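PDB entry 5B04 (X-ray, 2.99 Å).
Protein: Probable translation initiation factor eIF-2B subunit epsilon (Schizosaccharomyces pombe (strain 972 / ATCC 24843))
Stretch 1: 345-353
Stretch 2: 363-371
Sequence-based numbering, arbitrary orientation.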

ATOM      1  N   VAL I 345     -17.777 -42.748 -19.024  1.00 64.82           N
ATOM      2  CA  VAL I 345     -16.510 -43.447 -18.855  1.00 60.28           C
ATOM      3  C   VAL I 345     -15.789 -42.946 -17.608  1.00 59.08           C
ATOM      4  O   VAL I 345     -15.444 -41.771 -17.515  1.00 61.42           O
ATOM      5  N   ALA I 346     -15.562 -43.841 -16.651  1.00 52.57           N
ATOM      6  CA  ALA I 346     -14.982 -43.444 -15.372  1.00 43.25           C
ATOM      7  C   ALA I 346     -13.911 -44.416 -14.887  1.00 54.46           C
ATOM      8  O   ALA I 346     -14.153 -45.616 -14.794  1.00 66.66           O
ATOM      9  N   ASN I 347     -12.733 -43.880 -14.578  1.00 56.48           N
ATOM     10  CA  ASN I 347     -11.629 -44.649 -14.003  1.00 59.54           C
ATOM     11  C   ASN I 347     -11.117 -45.753 -14.933  1.00 63.38           C
ATOM     12  O   ASN I 347     -10.552 -46.746 -14.481  1.00 70.96           O
ATOM     13  N   THR I 348     -11.300 -45.574 -16.239  1.00 57.68           N
ATOM     14  CA  THR I 348     -10.828 -46.570 -17.197  1.00 58.17           C
ATOM     15  C   THR I 348      -9.705 -46.038 -18.081  1.00 57.65           C
ATOM     16  O   THR I 348      -9.539 -44.829 -18.239  1.00 51.66           O
ATOM     17  N   ILE I 349      -8.941 -46.960 -18.656  1.00 61.37           N
ATOM     18  CA  ILE I 349      -7.891 -46.616 -19.605  1.00 62.52           C
ATOM     19  C   ILE I 349      -8.261 -47.135 -20.991  1.00 56.95           C
ATOM     20  O   ILE I 349      -8.613 -48.304 -21.150  1.00 57.58           O
ATOM     21  N   ILE I 350      -8.192 -46.259 -21.989  1.00 54.58           N
ATOM     22  CA  ILE I 350      -8.600 -46.610 -23.345  1.00 45.17           C
ATOM     23  C   ILE I 350      -7.467 -46.402 -24.345  1.00 53.71           C
ATOM     24  O   ILE I 350      -6.883 -45.323 -24.421  1.00 57.43           O
ATOM     25  N   GLY I 351      -7.167 -47.442 -25.116  1.00 54.18           N
ATOM     26  CA  GLY I 351      -6.096 -47.383 -26.093  1.00 53.26           C
ATOM     27  C   GLY I 351      -6.436 -46.556 -27.319  1.00 57.86           C
ATOM     28  O   GLY I 351      -7.496 -45.936 -27.392  1.00 52.64           O
ATOM     29  N   ARG I 352      -5.523 -46.550 -28.286  1.00 66.33           N
ATOM     30  CA  ARG I 352      -5.706 -45.802 -29.524  1.00 58.40           C
ATOM     31  C   ARG I 352      -6.824 -46.378 -30.389  1.00 70.52           C
ATOM     32  O   ARG I 352      -7.052 -47.589 -30.398  1.00 78.37           O
ATOM     33  N   ASN I 353      -7.514 -45.494 -31.105  1.00 64.58           N
ATOM     34  CA  ASN I 353      -8.476 -45.878 -32.137  1.00 60.47           C
ATOM     35  C   ASN I 353      -9.574 -46.829 -31.658  1.00 58.95           C
ATOM     36  O   ASN I 353      -9.769 -47.897 -32.233  1.00 61.97           O
ATOM     37  N   ASP I 363     -16.646 -48.468 -16.275  1.00 49.01           N
ATOM     38  CA  ASP I 363     -16.072 -48.073 -14.993  1.00 59.91           C
ATOM     39  C   ASP I 363     -14.924 -48.982 -14.552  1.00 59.77           C
ATOM     40  O   ASP I 363     -15.104 -50.187 -14.401  1.00 56.00           O
ATOM     41  N   SER I 364     -13.752 -48.385 -14.351  1.00 61.90           N
ATOM     42  CA  SER I 364     -12.568 -49.087 -13.848  1.00 63.08           C
ATOM     43  C   SER I 364     -12.086 -50.208 -14.769  1.00 69.16           C
ATOM     44  O   SER I 364     -11.473 -51.171 -14.310  1.00 61.80           O
ATOM     45  N   ALA I 365     -12.345 -50.075 -16.065  1.00 60.88           N
ATOM     46  CA  ALA I 365     -11.966 -51.105 -17.027  1.00 65.62           C
ATOM     47  C   ALA I 365     -10.659 -50.770 -17.741  1.00 66.66           C
ATOM     48  O   ALA I 365     -10.071 -49.711 -17.522  1.00 68.28           O
ATOM     49  N   PHE I 366     -10.207 -51.685 -18.593  1.00 66.24           N
ATOM     50  CA  PHE I 366      -9.010 -51.471 -19.398  1.00 59.12           C
ATOM     51  C   PHE I 366      -9.279 -51.784 -20.863  1.00 58.35           C
ATOM     52  O   PHE I 366      -9.647 -52.906 -21.210  1.00 64.51           O
ATOM     53  N   LEU I 367      -9.094 -50.787 -21.720  1.00 58.17           N
ATOM     54  CA  LEU I 367      -9.278 -50.965 -23.155  1.00 46.67           C
ATOM     55  C   LEU I 367      -7.979 -50.715 -23.904  1.00 58.22           C
ATOM     56  O   LEU I 367      -7.407 -49.627 -23.830  1.00 66.03           O
ATOM     57  N   TRP I 368      -7.515 -51.724 -24.629  1.00 62.93           N
ATOM     58  CA  TRP I 368      -6.319 -51.575 -25.442  1.00 56.28           C
ATOM     59  C   TRP I 368      -6.741 -51.108 -26.836  1.00 56.58           C
ATOM     60  O   TRP I 368      -7.868 -50.650 -27.013  1.00 70.48           O
ATOM     61  N   GLU I 369      -5.855 -51.207 -27.819  1.00 47.65           N
ATOM     62  CA  GLU I 369      -6.119 -50.596 -29.124  1.00 58.64           C
ATOM     63  C   GLU I 369      -7.241 -51.268 -29.919  1.00 66.75           C
ATOM     64  O   GLU I 369      -7.477 -52.469 -29.797  1.00 63.49           O
ATOM     65  N   ASP I 370      -7.934 -50.463 -30.722  1.00 62.99           N
ATOM     66  CA  ASP I 370      -8.928 -50.937 -31.687  1.00 61.01           C
ATOM     67  C   ASP I 370     -10.092 -51.725 -31.085  1.00 63.88           C
ATOM     68  O   ASP I 370     -10.715 -52.536 -31.771  1.00 68.50           O
ATOM     69  N   VAL I 371     -10.395 -51.483 -29.814  1.00 54.98           N
ATOM     70  CA  VAL I 371     -11.551 -52.113 -29.185  1.00 48.31           C
ATOM     71  C   VAL I 371     -12.831 -51.379 -29.573  1.00 63.41           C
ATOM     72  O   VAL I 371     -12.930 -50.163 -29.416  1.00 71.07           O
TER

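The two stretches run parallel in register, and bridged residues place their side chains on the same face of the sheet; in the middle this brings apolar side chains together, Ile349 with Phe366 and Ile350 with Leu367. Leu367 and Ile349 cover the most surface, and they sit on opposite faces of the small sheet. Both belong to the short strand segment where Ile349 pairs with Phe366 and Ile350 with Leu367, and the backbone there sets the spacing. Ile349 N donates to Ala365 O at 3.2 Å, and Leu367 N donates to Ile349 O at 2.6 Å, so Ile349 is gripped through both its amide and its carbonyl.

Leu367 shares its face with Ile350. Its chi1 of -93° lies between wells, with chi2 p, while Ile350 takes the m, t rotamer. The closest contact between the two side chains, Leu367 CD2 to Ile350 CG1, is 4.1 Å, an apolar contact between buried neighbours. On the other face Ile349, also m, t, extends its CD1 to 3.9 Å from CE2 of Phe366, whose chi1 is m and chi2 88°. The methyl meets the ring obliquely. Alternation along the strands thus gives each face its own hydrophobic pair.

Before these pairs the chain turns through Asn347 and Ser364, both with positive phi. Here Thr348, chi1 p, points sideways and lays its CG2 3.3 Å from Ser364 N and 4.2 Å from Ala365 CB, so its methyl fills space beside the backbone of the other stretch. Ser364 N is itself held by Ala346 O at 2.8 Å. The Ser364 hydroxyl, on an m side chain, makes a weak hydrogen bond from OG to Asp363 OD2 at 3.1 Å within its own stretch. Asp363, chi1 t, brings OD1 to 3.8 Å from Ala346 CB.

Beyond the pairs, Gly351 leaves no room for a side chain: an ideal CB would lie 2.5 Å from Trp368 C and 2.7 Å from Glu369 N, both clashes. Its N makes a weak hydrogen bond to Leu367 O at 2.5 Å. Trp368, chi1 m, points away and adds little to this contact.

Arg352 CB lies 3.6 Å from Glu369 CD, the carboxylate carbon. Both residues have chi1 m, but the end of Arg352 leads away, and its NE and NH2 are satisfied elsewhere in the structure. The level is secured by backbone instead, with Asp370 N donating to Arg352 O at 3.0 Å. The designer's rule is plain: apolar pairs fill the buried middle, and polar side chains gather toward the ends.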

ATOM      1  CB  VAL I 345     -15.600 -43.266 -20.082  1.00 55.06           C
ATOM      2  CG1 VAL I 345     -14.394 -44.173 -19.981  1.00 52.59           C
ATOM      3  CG2 VAL I 345     -16.373 -43.554 -21.359  1.00 72.29           C
ATOM      4  CB  ALA I 346     -16.079 -43.313 -14.325  1.00 49.93           C
ATOM      5  CB  ASN I 347     -12.051 -45.247 -12.650  1.00 54.40           C
ATOM      6  CG  ASN I 347     -10.870 -45.722 -11.821  1.00 60.72           C
ATOM      7  OD1 ASN I 347      -9.756 -45.213 -11.953  1.00 65.85           O
ATOM      8  ND2 ASN I 347     -11.108 -46.705 -10.960  1.00 57.12           N
ATOM      9  CB  THR I 348     -11.960 -47.067 -18.117  1.00 63.08           C
ATOM     10  OG1 THR I 348     -12.096 -46.181 -19.233  1.00 66.24           O
ATOM     11  CG2 THR I 348     -13.271 -47.145 -17.364  1.00 60.68           C
ATOM     12  CB  ILE I 349      -6.528 -47.191 -19.174  1.00 40.50           C
ATOM     13  CG1 ILE I 349      -6.080 -46.560 -17.856  1.00 55.42           C
ATOM     14  CG2 ILE I 349      -5.483 -46.957 -20.252  1.00 51.70           C
ATOM     15  CD1 ILE I 349      -4.829 -47.179 -17.272  1.00 72.26           C
ATOM     16  CB  ILE I 350      -9.822 -45.785 -23.786  1.00 53.47           C
ATOM     17  CG1 ILE I 350     -10.991 -46.019 -22.828  1.00 54.16           C
ATOM     18  CG2 ILE I 350     -10.219 -46.136 -25.211  1.00 53.89           C
ATOM     19  CD1 ILE I 350     -12.182 -45.129 -23.089  1.00 58.47           C
ATOM     20  CB  ARG I 352      -4.404 -45.779 -30.330  1.00 58.81           C
ATOM     21  CG  ARG I 352      -3.298 -44.916 -29.746  1.00 53.39           C
ATOM     22  CD  ARG I 352      -3.142 -43.628 -30.539  1.00 57.80           C
ATOM     23  NE  ARG I 352      -1.920 -42.907 -30.196  1.00 67.59           N
ATOM     24  CZ  ARG I 352      -0.771 -43.029 -30.856  1.00 62.60           C
ATOM     25  NH1 ARG I 352      -0.686 -43.847 -31.896  1.00 66.36           N
ATOM     26  NH2 ARG I 352       0.291 -42.334 -30.476  1.00 67.01           N
ATOM     27  CB  ASN I 353      -7.735 -46.510 -33.319  1.00 57.84           C
ATOM     28  CG  ASN I 353      -8.511 -46.409 -34.618  1.00 77.33           C
ATOM     29  OD1 ASN I 353      -9.730 -46.237 -34.618  1.00 78.05           O
ATOM     30  ND2 ASN I 353      -7.804 -46.517 -35.736  1.00 99.48           N
ATOM     31  CB  ASP I 363     -17.161 -48.053 -13.916  1.00 69.68           C
ATOM     32  CG  ASP I 363     -16.619 -47.700 -12.544  1.00 71.59           C
ATOM     33  OD1 ASP I 363     -16.426 -46.497 -12.271  1.00 83.62           O
ATOM     34  OD2 ASP I 363     -16.390 -48.625 -11.738  1.00 85.40           O
ATOM     35  CB  SER I 364     -12.837 -49.651 -12.450  1.00 57.35           C
ATOM     36  OG  SER I 364     -13.338 -48.649 -11.582  1.00 67.26           O
ATOM     37  CB  ALA I 365     -13.081 -51.312 -18.040  1.00 60.06           C
ATOM     38  CB  PHE I 366      -7.847 -52.326 -18.891  1.00 54.09           C
ATOM     39  CG  PHE I 366      -7.389 -51.975 -17.505  1.00 46.01           C
ATOM     40  CD1 PHE I 366      -7.975 -52.564 -16.399  1.00 48.44           C
ATOM     41  CD2 PHE I 366      -6.366 -51.063 -17.310  1.00 55.53           C
ATOM     42  CE1 PHE I 366      -7.554 -52.247 -15.124  1.00 47.59           C
ATOM     43  CE2 PHE I 366      -5.939 -50.742 -16.036  1.00 61.32           C
ATOM     44  CZ  PHE I 366      -6.534 -51.335 -14.941  1.00 52.55           C
ATOM     45  CB  LEU I 367     -10.367 -50.029 -23.683  1.00 55.76           C
ATOM     46  CG  LEU I 367     -11.803 -50.545 -23.769  1.00 54.18           C
ATOM     47  CD1 LEU I 367     -12.315 -51.023 -22.418  1.00 45.99           C
ATOM     48  CD2 LEU I 367     -12.695 -49.449 -24.324  1.00 71.30           C
ATOM     49  CB  TRP I 368      -5.527 -52.885 -25.477  1.00 52.67           C
ATOM     50  CG  TRP I 368      -5.065 -53.325 -24.104  1.00 58.76           C
ATOM     51  CD1 TRP I 368      -5.211 -52.637 -22.931  1.00 60.00           C
ATOM     52  CD2 TRP I 368      -4.387 -54.544 -23.766  1.00 64.09           C
ATOM     53  NE1 TRP I 368      -4.671 -53.350 -21.889  1.00 52.04           N
ATOM     54  CE2 TRP I 368      -4.158 -54.524 -22.375  1.00 66.86           C
ATOM     55  CE3 TRP I 368      -3.952 -55.649 -24.504  1.00 59.25           C
ATOM     56  CZ2 TRP I 368      -3.515 -55.565 -21.709  1.00 61.65           C
ATOM     57  CZ3 TRP I 368      -3.314 -56.683 -23.840  1.00 64.68           C
ATOM     58  CH2 TRP I 368      -3.102 -56.632 -22.457  1.00 51.77           C
ATOM     59  CB  GLU I 369      -4.844 -50.581 -29.969  1.00 54.95           C
ATOM     60  CG  GLU I 369      -3.784 -49.614 -29.474  1.00 61.96           C
ATOM     61  CD  GLU I 369      -2.927 -49.068 -30.600  1.00 79.92           C
ATOM     62  OE1 GLU I 369      -3.317 -49.231 -31.776  1.00 71.73           O
ATOM     63  OE2 GLU I 369      -1.867 -48.476 -30.310  1.00 86.22           O
ATOM     64  CB  ASP I 370      -8.245 -51.784 -32.763  1.00 61.74           C
ATOM     65  CG  ASP I 370      -7.246 -50.989 -33.582  1.00 84.62           C
ATOM     66  OD1 ASP I 370      -6.074 -50.894 -33.161  1.00 87.97           O
ATOM     67  OD2 ASP I 370      -7.635 -50.456 -34.642  1.00 79.17           O
ATOM     68  CB  VAL I 371     -11.427 -52.139 -27.651  1.00 56.01           C
ATOM     69  CG1 VAL I 371     -12.668 -52.761 -27.028  1.00 49.30           C
ATOM     70  CG2 VAL I 371     -10.182 -52.900 -27.233  1.00 63.64           C
TER